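Local coordinates for putative vitamin-B12 independent methionine synthase family protein (Listeria monocytogenes, PDB 1YPX), which probably binds a zinc ion and may transfer the methyl group of 5-methyltetrahydropteroyltriglutamate to homocysteine, forming methionine without help from cobalamin, at residues D80-Y85 with V103-I109; L58-T62 with N130-K134; L325-L330 with D363-E367; S190-L194 with L213-K218; L165-Q170 with L220-A224. One frame throughout, in Å; residues are numbered along the deposited sequence.

Contact 1: residues D80-Y85 with V103-I109; sequences DGVEGY and VKITGPI
Residues V82-G84 and V103-T106 pair as antiparallel strands in a small mixed sheet that lies toward the periphery of the chain, the centre of the contact about 22 Å from the centre of the chain. E83 and K104 form the hydrogen-bonded pair: E83 N donates to K104 O at 3.1 Å, and K104 N returns a bond to E83 O. The non-hydrogen-bonded pairs V82-I105 and G84-V103 flank it. Where the chain turns a corner, the carbonyl oxygen of G81 collects two backbone donors, T106 N at 2.9 Å and G107 N at 3.1 Å, both from the same face of the carbonyl plane. G81 has a positive phi of 87°, a region that suits glycine.

On the face carrying V82, V103 and I105 the contact is apolar. V82 holds CG1 anti to its own nitrogen (chi1 -175°), which brings this methyl to V103 CB at 3.8 Å and leaves V82 CG2 beside the backbone nitrogen, where it meets I109 CD1 at 3.7 Å. K104 leaves by the other face. K104 CG rests against Y85 CB at 4.0 Å; beyond it the chain bends at chi2 and again at chi4, and NZ makes a weak bond with Y85 O.

Strand 147-149 runs parallel to strand 103-106 on its other side, where D148 bonds to the backbone of V103 and I105. V103 and I105 rest on L143 of helix 141-146, and I109 reaches helix 158-178, touching F161, L165 and A168.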
# COMPACT_ATOMS: atom_id res chain seq x y z
N ASP A 80 -6.59 -7.29 -18.16
CA ASP A 80 -7.14 -7.35 -19.52
C ASP A 80 -7.74 -5.98 -19.84
O ASP A 80 -8.33 -5.33 -18.98
CB ASP A 80 -8.21 -8.46 -19.60
CG ASP A 80 -8.93 -8.52 -20.97
OD1 ASP A 80 -9.66 -7.56 -21.32
OD2 ASP A 80 -8.77 -9.53 -21.70
N GLY A 81 -7.55 -5.53 -21.09
CA GLY A 81 -8.08 -4.24 -21.51
C GLY A 81 -7.16 -3.07 -21.22
O GLY A 81 -7.49 -1.93 -21.55
N VAL A 82 -6.01 -3.36 -20.61
CA VAL A 82 -5.02 -2.34 -20.26
C VAL A 82 -3.65 -2.77 -20.78
O VAL A 82 -3.35 -3.96 -20.87
CB VAL A 82 -4.88 -2.17 -18.72
CG1 VAL A 82 -3.92 -1.03 -18.40
CG2 VAL A 82 -6.23 -1.95 -18.08
N GLU A 83 -2.82 -1.79 -21.13
CA GLU A 83 -1.48 -2.07 -21.64
C GLU A 83 -0.64 -0.79 -21.71
O GLU A 83 -1.09 0.23 -22.24
CB GLU A 83 -1.57 -2.72 -23.03
CG GLU A 83 -0.25 -3.32 -23.56
CD GLU A 83 0.42 -4.28 -22.58
OE1 GLU A 83 1.04 -3.79 -21.61
OE2 GLU A 83 0.32 -5.51 -22.77
N GLY A 84 0.56 -0.85 -21.15
CA GLY A 84 1.45 0.30 -21.15
C GLY A 84 1.90 0.68 -22.55
O GLY A 84 1.85 -0.13 -23.47
N TYR A 85 2.35 1.93 -22.70
CA TYR A 85 2.82 2.43 -23.99
C TYR A 85 3.39 3.84 -23.86
O TYR A 85 2.71 4.83 -24.15
CB TYR A 85 1.67 2.42 -25.01
CG TYR A 85 1.85 1.43 -26.15
CD1 TYR A 85 0.75 0.83 -26.76
CD2 TYR A 85 3.13 1.10 -26.62
CE1 TYR A 85 0.91 -0.08 -27.81
CE2 TYR A 85 3.30 0.19 -27.67
CZ TYR A 85 2.19 -0.39 -28.26
OH TYR A 85 2.36 -1.29 -29.29
N VAL A 103 -0.49 4.01 -18.66
CA VAL A 103 -1.28 2.84 -19.06
C VAL A 103 -2.47 3.28 -19.92
O VAL A 103 -3.18 4.22 -19.58
CB VAL A 103 -1.83 2.05 -17.84
CG1 VAL A 103 -0.74 1.17 -17.24
CG2 VAL A 103 -2.36 3.00 -16.79
N LYS A 104 -2.66 2.58 -21.03
CA LYS A 104 -3.75 2.88 -21.95
C LYS A 104 -4.86 1.84 -21.74
O LYS A 104 -4.59 0.64 -21.65
CB LYS A 104 -3.25 2.80 -23.40
CG LYS A 104 -1.94 3.56 -23.69
CD LYS A 104 -2.13 5.07 -23.78
CE LYS A 104 -0.80 5.81 -23.72
NZ LYS A 104 -0.09 5.58 -22.42
N ILE A 105 -6.10 2.29 -21.63
CA ILE A 105 -7.21 1.36 -21.49
C ILE A 105 -7.78 1.27 -22.89
O ILE A 105 -8.43 2.20 -23.35
CB ILE A 105 -8.32 1.89 -20.54
CG1 ILE A 105 -7.81 1.97 -19.11
CG2 ILE A 105 -9.54 1.00 -20.62
CD1 ILE A 105 -6.96 3.18 -18.84
N THR A 106 -7.51 0.16 -23.57
CA THR A 106 -7.98 -0.04 -24.94
C THR A 106 -9.02 -1.13 -25.11
O THR A 106 -9.44 -1.41 -26.23
CB THR A 106 -6.83 -0.39 -25.90
OG1 THR A 106 -6.27 -1.66 -25.52
CG2 THR A 106 -5.75 0.68 -25.88
N GLY A 107 -9.43 -1.74 -24.01
CA GLY A 107 -10.42 -2.80 -24.12
C GLY A 107 -11.13 -2.96 -22.81
O GLY A 107 -10.78 -2.29 -21.84
N PRO A 108 -12.13 -3.84 -22.73
CA PRO A 108 -12.90 -4.09 -21.51
C PRO A 108 -12.03 -4.61 -20.35
O PRO A 108 -11.41 -5.66 -20.45
CB PRO A 108 -13.94 -5.11 -21.98
CG PRO A 108 -13.21 -5.87 -23.04
CD PRO A 108 -12.54 -4.76 -23.81
N ILE A 109 -12.01 -3.85 -19.25
CA ILE A 109 -11.24 -4.18 -18.04
C ILE A 109 -11.60 -5.55 -17.47
O ILE A 109 -12.78 -5.86 -17.29
CB ILE A 109 -11.47 -3.13 -16.90
CG1 ILE A 109 -11.29 -1.69 -17.42
CG2 ILE A 109 -10.52 -3.40 -15.75
CD1 ILE A 109 -9.86 -1.33 -17.82

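Contact 2: residues L58-T62 with N130-K134; sequences LKSIT and NHVAK
K134 N donates to I61 O at 2.8 Å in an almost straight bond, 178° at the hydrogen. I61 N in turn bonds V132 O at 2.9 Å, and V132 N bonds K59 O at 3.1 Å. I61 is thus gripped through both its N and its O by residues two apart on the facing strand, the hallmark of parallel pairing, with S60 opposite V132 and I61 opposite A133.

The polar side chains find their partners beyond the two segments. K134 NZ, at the end of a fully extended chain, is hydrogen-bonded to H11 O, Q185 OE1 and Y183 OH, while S60 OG bonds D10 OD1 and T62 OG1 bonds G13 O.

These are the first two strands of the parallel sheet of the TIM-barrel-like catalytic domain. The side chain of K134 passes near H237, C239 and C334, whose donor atoms face one vacant point, consistent with an unoccupied zinc site of this family.

T62 and K134 lie alongside each other and point the same way, T62 CG2 resting 3.8 Å from K134 CB. T62 puts OG1 between its backbone nitrogen and carbonyl carbon (chi1 64°), which leaves the methyl turned to the lysine. Nearer the start of the strands, I61 CD1 meets H131 CB at 3.8 Å. The edge of the imidazole faces L58 O in the ring plane, through CD2. On the face of I61 and A133, V127 of helix 116-127 touches both residues, and V50 and K54 of helix 35-56 close over I61.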
# COMPACT_ATOMS: atom_id res chain seq x y z
N LEU A 58 9.72 -6.94 12.76
CA LEU A 58 8.50 -6.77 11.99
C LEU A 58 7.65 -8.04 11.97
O LEU A 58 8.17 -9.16 11.99
CB LEU A 58 8.87 -6.34 10.57
CG LEU A 58 8.96 -4.83 10.29
CD1 LEU A 58 9.31 -4.02 11.54
CD2 LEU A 58 10.00 -4.63 9.20
N LYS A 59 6.34 -7.87 11.97
CA LYS A 59 5.45 -9.02 11.94
C LYS A 59 4.94 -9.18 10.51
O LYS A 59 4.80 -10.30 10.00
CB LYS A 59 4.27 -8.84 12.92
CG LYS A 59 3.43 -10.10 13.10
CD LYS A 59 2.36 -9.93 14.17
CE LYS A 59 1.73 -11.28 14.57
NZ LYS A 59 2.66 -12.14 15.37
N SER A 60 4.67 -8.05 9.86
CA SER A 60 4.21 -8.08 8.48
C SER A 60 5.46 -8.04 7.61
O SER A 60 6.37 -7.24 7.86
CB SER A 60 3.31 -6.88 8.17
OG SER A 60 4.08 -5.70 8.03
N ILE A 61 5.51 -8.92 6.61
CA ILE A 61 6.66 -9.02 5.70
C ILE A 61 6.22 -8.86 4.23
O ILE A 61 5.20 -9.41 3.81
CB ILE A 61 7.42 -10.39 5.91
CG1 ILE A 61 8.28 -10.37 7.20
CG2 ILE A 61 8.38 -10.65 4.78
CD1 ILE A 61 7.52 -10.36 8.54
N THR A 62 7.00 -8.11 3.45
CA THR A 62 6.71 -7.88 2.03
C THR A 62 7.84 -8.39 1.14
O THR A 62 8.78 -9.00 1.62
CB THR A 62 6.53 -6.36 1.71
OG1 THR A 62 7.76 -5.67 1.95
CG2 THR A 62 5.43 -5.75 2.58
N ASN A 130 4.68 -17.99 11.21
CA ASN A 130 4.88 -17.17 12.40
C ASN A 130 4.84 -15.67 12.08
O ASN A 130 5.08 -14.83 12.94
CB ASN A 130 6.22 -17.53 13.08
CG ASN A 130 6.07 -18.62 14.13
OD1 ASN A 130 5.37 -18.44 15.15
ND2 ASN A 130 6.72 -19.77 13.90
N HIS A 131 4.53 -15.35 10.83
CA HIS A 131 4.46 -13.97 10.38
C HIS A 131 3.37 -13.85 9.33
O HIS A 131 2.85 -14.87 8.87
CB HIS A 131 5.79 -13.54 9.77
CG HIS A 131 6.97 -13.83 10.63
ND1 HIS A 131 7.44 -15.11 10.85
CD2 HIS A 131 7.78 -13.01 11.35
CE1 HIS A 131 8.49 -15.06 11.66
NE2 HIS A 131 8.71 -13.79 11.97
N VAL A 132 3.03 -12.63 8.95
CA VAL A 132 1.99 -12.43 7.94
C VAL A 132 2.55 -11.78 6.67
O VAL A 132 3.25 -10.78 6.72
CB VAL A 132 0.81 -11.57 8.47
CG1 VAL A 132 -0.21 -11.37 7.36
CG2 VAL A 132 0.16 -12.25 9.65
N ALA A 133 2.22 -12.36 5.52
CA ALA A 133 2.69 -11.82 4.25
C ALA A 133 1.81 -10.64 3.84
O ALA A 133 0.59 -10.77 3.78
CB ALA A 133 2.65 -12.90 3.17
N LYS A 134 2.42 -9.50 3.57
CA LYS A 134 1.68 -8.32 3.16
C LYS A 134 1.88 -8.09 1.66
O LYS A 134 3.01 -8.12 1.16
CB LYS A 134 2.15 -7.10 3.96
CG LYS A 134 1.43 -5.80 3.64
CD LYS A 134 1.86 -4.67 4.58
CE LYS A 134 1.20 -3.35 4.23
NZ LYS A 134 1.54 -2.27 5.21

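Contact 3: residues L325-L330 with D363-E367; sequences LSQLRL and DIWGE
The indole of W365 is set against L330, L325 and L328, its six-membered ring meeting L330 CB through CZ3 at 3.5 Å. L325 crosses the pyrrole part obliquely, with its CG 4.1 Å from W365 CD1. L328 adds its CB, 4.1 Å from W365 CZ2. Within its own segment W365 is covered by I364, whose CG2 sits over the centre of one ring face, while L328 O lies above the opposite face, offset toward the rim. An isoleucine methyl and a carbonyl oxygen thus lie over opposite faces of the indole.

W365 is the first residue to leave helical geometry at the end of helix 347-364. Its CG lies anti to the carbonyl carbon (chi1 -75°), and the ring swings across to the chain leading into strand 328-332. At the polar edge, W365 NE1 donates to L325 O at 3.0 Å, with the acceptor close to the ring plane. L325 O also accepts from L328 N, and the two donors arrive from opposite faces of its carbonyl plane. Further out, R329 NH1 bonds S326 O at 2.9 Å and also L328 O, while NE is taken by P6 O, so the guanidinium binds together the turn and the N-terminal segment.

The contact joins the last helix to the last strand of the parallel sheet. Y8 stacks on W365, strand 293-299 flanks L328 and L330, and I316 of helix 310-322 touches both L325 and I364.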
# COMPACT_ATOMS: atom_id res chain seq x y z
N LEU A 325 -5.91 5.39 21.64
CA LEU A 325 -4.60 4.81 21.37
C LEU A 325 -4.76 3.33 21.02
O LEU A 325 -3.92 2.74 20.33
CB LEU A 325 -3.70 4.95 22.62
CG LEU A 325 -2.23 4.53 22.56
CD1 LEU A 325 -1.39 5.55 21.79
CD2 LEU A 325 -1.70 4.40 23.98
N SER A 326 -5.85 2.75 21.50
CA SER A 326 -6.17 1.34 21.26
C SER A 326 -6.24 1.02 19.76
O SER A 326 -6.00 -0.12 19.35
CB SER A 326 -7.51 0.98 21.91
OG SER A 326 -8.56 1.81 21.42
N GLN A 327 -6.56 2.02 18.96
CA GLN A 327 -6.67 1.81 17.53
C GLN A 327 -5.73 2.65 16.69
O GLN A 327 -6.09 3.11 15.62
CB GLN A 327 -8.12 2.04 17.08
CG GLN A 327 -8.80 3.23 17.72
CD GLN A 327 -10.23 3.41 17.26
OE1 GLN A 327 -10.49 3.61 16.08
NE2 GLN A 327 -11.17 3.32 18.20
N LEU A 328 -4.51 2.86 17.18
CA LEU A 328 -3.54 3.62 16.41
C LEU A 328 -2.29 2.76 16.21
O LEU A 328 -1.97 1.90 17.04
CB LEU A 328 -3.20 4.94 17.13
CG LEU A 328 -4.30 6.01 17.26
CD1 LEU A 328 -3.78 7.25 17.99
CD2 LEU A 328 -4.81 6.40 15.88
N ARG A 329 -1.62 2.98 15.09
CA ARG A 329 -0.41 2.23 14.76
C ARG A 329 0.69 3.18 14.33
O ARG A 329 0.42 4.33 13.99
CB ARG A 329 -0.69 1.22 13.64
CG ARG A 329 -1.28 -0.12 14.10
CD ARG A 329 -2.60 0.05 14.80
NE ARG A 329 -3.18 -1.22 15.24
CZ ARG A 329 -3.95 -1.34 16.32
NH1 ARG A 329 -4.24 -0.30 17.07
NH2 ARG A 329 -4.47 -2.51 16.63
N LEU A 330 1.92 2.69 14.34
CA LEU A 330 3.09 3.47 13.99
C LEU A 330 3.79 2.83 12.80
O LEU A 330 3.61 1.65 12.51
CB LEU A 330 4.02 3.49 15.19
CG LEU A 330 5.33 4.26 15.04
CD1 LEU A 330 5.03 5.72 14.81
CD2 LEU A 330 6.18 4.07 16.30
N ASP A 363 7.30 -0.13 23.56
CA ASP A 363 7.14 0.60 24.82
C ASP A 363 5.94 1.55 24.82
O ASP A 363 5.60 2.11 25.86
CB ASP A 363 8.44 1.34 25.20
CG ASP A 363 8.88 2.34 24.15
OD1 ASP A 363 8.00 3.03 23.60
OD2 ASP A 363 10.10 2.44 23.91
N ILE A 364 5.28 1.72 23.67
CA ILE A 364 4.10 2.58 23.62
C ILE A 364 2.86 1.73 23.70
O ILE A 364 1.95 2.00 24.49
CB ILE A 364 4.01 3.41 22.33
CG1 ILE A 364 5.05 4.52 22.35
CG2 ILE A 364 2.61 4.04 22.20
CD1 ILE A 364 5.01 5.39 21.14
N TRP A 365 2.80 0.69 22.87
CA TRP A 365 1.65 -0.19 22.87
C TRP A 365 1.91 -1.44 23.70
O TRP A 365 3.06 -1.87 23.87
CB TRP A 365 1.28 -0.53 21.42
CG TRP A 365 0.59 0.66 20.73
CD1 TRP A 365 -0.68 1.10 20.96
CD2 TRP A 365 1.17 1.57 19.78
NE1 TRP A 365 -0.93 2.24 20.22
CE2 TRP A 365 0.18 2.55 19.49
CE3 TRP A 365 2.42 1.66 19.16
CZ2 TRP A 365 0.40 3.60 18.59
CZ3 TRP A 365 2.64 2.71 18.27
CH2 TRP A 365 1.63 3.67 17.99
N GLY A 366 0.85 -2.01 24.25
CA GLY A 366 1.00 -3.19 25.08
C GLY A 366 0.76 -2.89 26.55
O GLY A 366 1.69 -2.77 27.35
N GLU A 367 -0.52 -2.75 26.90
CA GLU A 367 -0.92 -2.46 28.27
C GLU A 367 -1.72 -3.65 28.80
O GLU A 367 -2.01 -4.56 27.98
CB GLU A 367 -1.76 -1.18 28.31
CG GLU A 367 -1.04 0.05 27.74
CD GLU A 367 0.31 0.28 28.40
OE1 GLU A 367 0.35 0.47 29.64
OE2 GLU A 367 1.34 0.26 27.67

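Contact 4: residues S190-L194 with L213-K218; sequences SWSYL and LQETYK
W191 and Y217 meet in an edge-to-face (T-shaped) pair, the tyrosine presenting its edge to the face of the indole's six-membered ring. The two ring centres are 5.7 Å apart and the planes stand at 73°. Y217 CD1 lies over that face toward the rim, and Y217 CB meets W191 CZ2 at 3.6 Å, as the side chains slide past each other in opposite directions.

The torsion of W191 about its first bond (chi1 -53°) puts CG anti to the carbonyl carbon, and from there the indole extends along the side of helix 213-224. Its outer corner, CZ3, reaches Q214 CG at 3.8 Å and also comes against Q214 CA. The glutamine runs extended beyond CG, and its amide plane is turned 80° from the indole.

L194 takes a different rotamer, with CG placed between its nitrogen and carbonyl carbon. An extended second torsion then carries CD1 onto the aliphatic part of Q214, and the same methyl lies 4.4 Å from L213 CB. S190 brings CB to Y217 CE1 at 3.9 Å; its hydroxyl, also close to CE1, is bonded to D188 OD2. On the helix itself, T216 OG1 donates to L213 O, and K218 NZ forms a salt bridge with E215 OE1 at 3.0 Å.

The short, weakly bonded helix 190-193 thus rests on the first turns of helix 213-224. M236 and I238 of strand 233-238 and T259 of helix 258-261 pack around W191, while H144 of helix 141-146 adds an edge-to-face partner to Y217.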
# COMPACT_ATOMS: atom_id res chain seq x y z
N SER A 190 -3.52 9.27 -5.40
CA SER A 190 -4.41 10.18 -6.12
C SER A 190 -5.09 11.22 -5.23
O SER A 190 -5.32 12.35 -5.66
CB SER A 190 -5.48 9.40 -6.91
OG SER A 190 -6.47 8.82 -6.07
N TRP A 191 -5.40 10.86 -3.99
CA TRP A 191 -6.06 11.78 -3.09
C TRP A 191 -5.18 12.97 -2.73
O TRP A 191 -5.69 14.07 -2.50
CB TRP A 191 -6.49 11.06 -1.81
CG TRP A 191 -7.31 9.83 -2.05
CD1 TRP A 191 -6.85 8.60 -2.40
CD2 TRP A 191 -8.74 9.72 -1.98
NE1 TRP A 191 -7.90 7.73 -2.55
CE2 TRP A 191 -9.07 8.39 -2.30
CE3 TRP A 191 -9.77 10.62 -1.68
CZ2 TRP A 191 -10.39 7.93 -2.32
CZ3 TRP A 191 -11.07 10.17 -1.71
CH2 TRP A 191 -11.38 8.83 -2.03
N SER A 192 -3.87 12.77 -2.69
CA SER A 192 -2.96 13.86 -2.35
C SER A 192 -3.10 15.02 -3.34
O SER A 192 -3.00 16.18 -2.96
CB SER A 192 -1.50 13.37 -2.32
OG SER A 192 -1.03 13.04 -3.61
N TYR A 193 -3.35 14.69 -4.60
CA TYR A 193 -3.50 15.71 -5.63
C TYR A 193 -4.57 16.74 -5.31
O TYR A 193 -4.33 17.94 -5.41
CB TYR A 193 -3.79 15.06 -6.98
CG TYR A 193 -2.59 14.37 -7.58
CD1 TYR A 193 -2.23 13.08 -7.18
CD2 TYR A 193 -1.82 15.00 -8.56
CE1 TYR A 193 -1.13 12.44 -7.73
CE2 TYR A 193 -0.72 14.37 -9.12
CZ TYR A 193 -0.38 13.08 -8.70
OH TYR A 193 0.70 12.45 -9.28
N LEU A 194 -5.76 16.27 -4.95
CA LEU A 194 -6.85 17.17 -4.61
C LEU A 194 -6.79 17.59 -3.14
O LEU A 194 -7.81 17.59 -2.45
CB LEU A 194 -8.21 16.53 -4.92
CG LEU A 194 -8.57 15.16 -4.32
CD1 LEU A 194 -10.06 14.92 -4.45
CD2 LEU A 194 -7.79 14.07 -5.02
N LEU A 213 -14.33 13.77 -7.62
CA LEU A 213 -13.46 12.60 -7.67
C LEU A 213 -13.58 11.78 -6.39
O LEU A 213 -13.66 10.55 -6.43
CB LEU A 213 -12.01 13.02 -7.89
CG LEU A 213 -11.67 13.47 -9.31
CD1 LEU A 213 -10.21 13.86 -9.37
CD2 LEU A 213 -11.96 12.35 -10.29
N GLN A 214 -13.59 12.47 -5.25
CA GLN A 214 -13.69 11.80 -3.95
C GLN A 214 -14.91 10.88 -3.90
O GLN A 214 -14.95 9.91 -3.14
CB GLN A 214 -13.77 12.83 -2.81
CG GLN A 214 -12.48 13.62 -2.61
CD GLN A 214 -12.49 14.48 -1.35
OE1 GLN A 214 -12.64 13.97 -0.24
NE2 GLN A 214 -12.33 15.79 -1.53
N GLU A 215 -15.91 11.20 -4.73
CA GLU A 215 -17.14 10.43 -4.81
C GLU A 215 -16.91 9.23 -5.73
O GLU A 215 -17.07 8.08 -5.31
CB GLU A 215 -18.27 11.31 -5.35
CG GLU A 215 -19.67 10.83 -5.00
CD GLU A 215 -19.96 10.88 -3.51
OE1 GLU A 215 -21.13 10.63 -3.13
OE2 GLU A 215 -19.03 11.16 -2.72
N THR A 216 -16.53 9.50 -6.98
CA THR A 216 -16.28 8.42 -7.93
C THR A 216 -15.32 7.40 -7.28
O THR A 216 -15.56 6.19 -7.34
CB THR A 216 -15.68 8.96 -9.26
OG1 THR A 216 -14.39 9.52 -9.03
CG2 THR A 216 -16.57 10.04 -9.85
N TYR A 217 -14.28 7.91 -6.62
CA TYR A 217 -13.28 7.09 -5.94
C TYR A 217 -13.82 6.33 -4.73
O TYR A 217 -13.64 5.12 -4.62
CB TYR A 217 -12.09 7.94 -5.50
CG TYR A 217 -11.26 8.49 -6.65
CD1 TYR A 217 -10.14 9.28 -6.41
CD2 TYR A 217 -11.58 8.19 -7.98
CE1 TYR A 217 -9.36 9.76 -7.45
CE2 TYR A 217 -10.81 8.66 -9.03
CZ TYR A 217 -9.69 9.45 -8.76
OH TYR A 217 -8.90 9.90 -9.79
N LYS A 218 -14.47 7.04 -3.81
CA LYS A 218 -15.02 6.39 -2.62
C LYS A 218 -15.94 5.24 -3.02
O LYS A 218 -15.90 4.16 -2.41
CB LYS A 218 -15.82 7.39 -1.77
CG LYS A 218 -16.62 6.72 -0.66
CD LYS A 218 -17.95 7.43 -0.44
CE LYS A 218 -18.86 7.32 -1.67
NZ LYS A 218 -20.07 8.23 -1.61

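Contact 5: residues L165-Q170 with L220-A224; sequences LATAYQ and LINEA
A166 and A224 bring two helices together at their small residues, with the CA atoms only 4.2 Å apart. E223 lies along the outer side of this point: its chain is extended throughout, CG anti to the nitrogen (chi1 -173°), and its CG packs on A166 CB at 3.5 Å. The carboxylate passes the same methyl, with both oxygens at similar distances from it. One turn on, Y169 CB meets A224 CB at 3.7 Å. Q170 stretches across from the next position, laying its CG against A224 O at 3.6 Å. On the other side of A166, L165 and L220 cross at about a right angle, joined through their CD2 methyls at 4.0 Å.

Small side chains at the crossing bring the axes of the short segments to 8.5 Å, at an angle of 38°. Y169 is anchored at its far end, where OH bonds P138 O, and its ring edge also faces L165 O in plane. L165 is backed by L143 of helix 141-146, while L220 touches A141.

Helix 158-178 and helix 213-224 precede and follow strand 183-188, which lies between strands 132-138 and 233-238 in the parallel sheet. Helices on either side of a strand in the sequence, packed side by side and running roughly the same way around a parallel strand core, are the outer layer expected of a TIM-barrel-like fold.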
# COMPACT_ATOMS: atom_id res chain seq x y z
N LEU A 165 -13.98 -2.10 -13.74
CA LEU A 165 -12.75 -1.94 -12.98
C LEU A 165 -12.92 -2.49 -11.55
O LEU A 165 -12.01 -3.14 -11.02
CB LEU A 165 -12.34 -0.46 -12.97
CG LEU A 165 -11.07 -0.01 -12.22
CD1 LEU A 165 -9.86 -0.72 -12.80
CD2 LEU A 165 -10.89 1.50 -12.31
N ALA A 166 -14.08 -2.26 -10.95
CA ALA A 166 -14.37 -2.76 -9.60
C ALA A 166 -14.46 -4.31 -9.57
O ALA A 166 -13.98 -4.94 -8.62
CB ALA A 166 -15.67 -2.13 -9.07
N THR A 167 -15.09 -4.90 -10.59
CA THR A 167 -15.21 -6.35 -10.67
C THR A 167 -13.82 -6.90 -10.94
O THR A 167 -13.43 -7.94 -10.41
CB THR A 167 -16.14 -6.83 -11.83
OG1 THR A 167 -17.49 -6.48 -11.53
CG2 THR A 167 -16.06 -8.34 -12.01
N ALA A 168 -13.05 -6.19 -11.76
CA ALA A 168 -11.69 -6.64 -12.04
C ALA A 168 -10.97 -6.72 -10.69
O ALA A 168 -10.16 -7.62 -10.48
CB ALA A 168 -10.98 -5.65 -12.96
N TYR A 169 -11.29 -5.79 -9.79
CA TYR A 169 -10.67 -5.80 -8.47
C TYR A 169 -11.29 -6.83 -7.52
O TYR A 169 -10.57 -7.44 -6.73
CB TYR A 169 -10.69 -4.39 -7.85
CG TYR A 169 -9.39 -3.62 -8.06
CD1 TYR A 169 -8.42 -3.56 -7.06
CD2 TYR A 169 -9.13 -2.96 -9.27
CE1 TYR A 169 -7.22 -2.88 -7.25
CE2 TYR A 169 -7.92 -2.28 -9.48
CZ TYR A 169 -6.97 -2.24 -8.46
OH TYR A 169 -5.78 -1.58 -8.65
N GLN A 170 -12.60 -7.03 -7.58
CA GLN A 170 -13.21 -8.04 -6.71
C GLN A 170 -12.54 -9.36 -7.06
O GLN A 170 -12.06 -10.08 -6.18
CB GLN A 170 -14.72 -8.13 -6.95
CG GLN A 170 -15.51 -6.93 -6.44
CD GLN A 170 -16.85 -6.77 -7.15
OE1 GLN A 170 -17.63 -5.85 -6.87
NE2 GLN A 170 -17.14 -7.69 -8.08
N LEU A 220 -15.86 3.75 -5.95
CA LEU A 220 -15.03 2.81 -6.71
C LEU A 220 -14.33 1.84 -5.77
O LEU A 220 -14.33 0.62 -5.99
CB LEU A 220 -13.99 3.57 -7.53
CG LEU A 220 -12.94 2.71 -8.24
CD1 LEU A 220 -13.61 1.68 -9.14
CD2 LEU A 220 -12.02 3.61 -9.05
N ILE A 221 -13.73 2.40 -4.72
CA ILE A 221 -13.01 1.63 -3.72
C ILE A 221 -13.93 0.70 -2.96
O ILE A 221 -13.68 -0.51 -2.89
CB ILE A 221 -12.35 2.53 -2.66
CG1 ILE A 221 -11.51 3.64 -3.31
CG2 ILE A 221 -11.56 1.68 -1.69
CD1 ILE A 221 -10.58 3.16 -4.39
N ASN A 222 -14.99 1.24 -2.37
CA ASN A 222 -15.90 0.39 -1.60
C ASN A 222 -16.42 -0.75 -2.47
O ASN A 222 -16.52 -1.88 -2.01
CB ASN A 222 -17.07 1.21 -1.02
CG ASN A 222 -16.63 2.13 0.13
OD1 ASN A 222 -15.83 1.74 0.99
ND2 ASN A 222 -17.17 3.35 0.15
N GLU A 223 -16.75 -0.44 -3.72
CA GLU A 223 -17.25 -1.47 -4.62
C GLU A 223 -16.17 -2.52 -4.91
O GLU A 223 -16.45 -3.72 -4.90
CB GLU A 223 -17.72 -0.86 -5.94
CG GLU A 223 -18.40 -1.87 -6.83
CD GLU A 223 -18.73 -1.33 -8.20
OE1 GLU A 223 -19.23 -2.14 -9.03
OE2 GLU A 223 -18.50 -0.11 -8.46
N ALA A 224 -14.95 -2.05 -5.17
CA ALA A 224 -13.82 -2.92 -5.46
C ALA A 224 -13.56 -3.91 -4.33
O ALA A 224 -13.14 -5.04 -4.57
CB ALA A 224 -12.57 -2.08 -5.71

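Overall arrangement
Contacts 2, 3 and 5 are largely buried, whereas contacts 1 and 4 are only partly so. Contacts 2 and 3 involve the two outermost strands of the same parallel sheet, 60-61 and 328-332, with nearest atoms about 8 Å apart; backbone bonding dominates the first, a tryptophan the second. Contacts 4 and 5 share helix 213-224, one using aromatic packing near its start, the other small residues near its end. Contact 1, in the separate mixed sheet, also relies on backbone bonds, but antiparallel ones; it touches contact 5 where I109 packs on L165 and A168, and lies across the chain's centre from contacts 2 and 3.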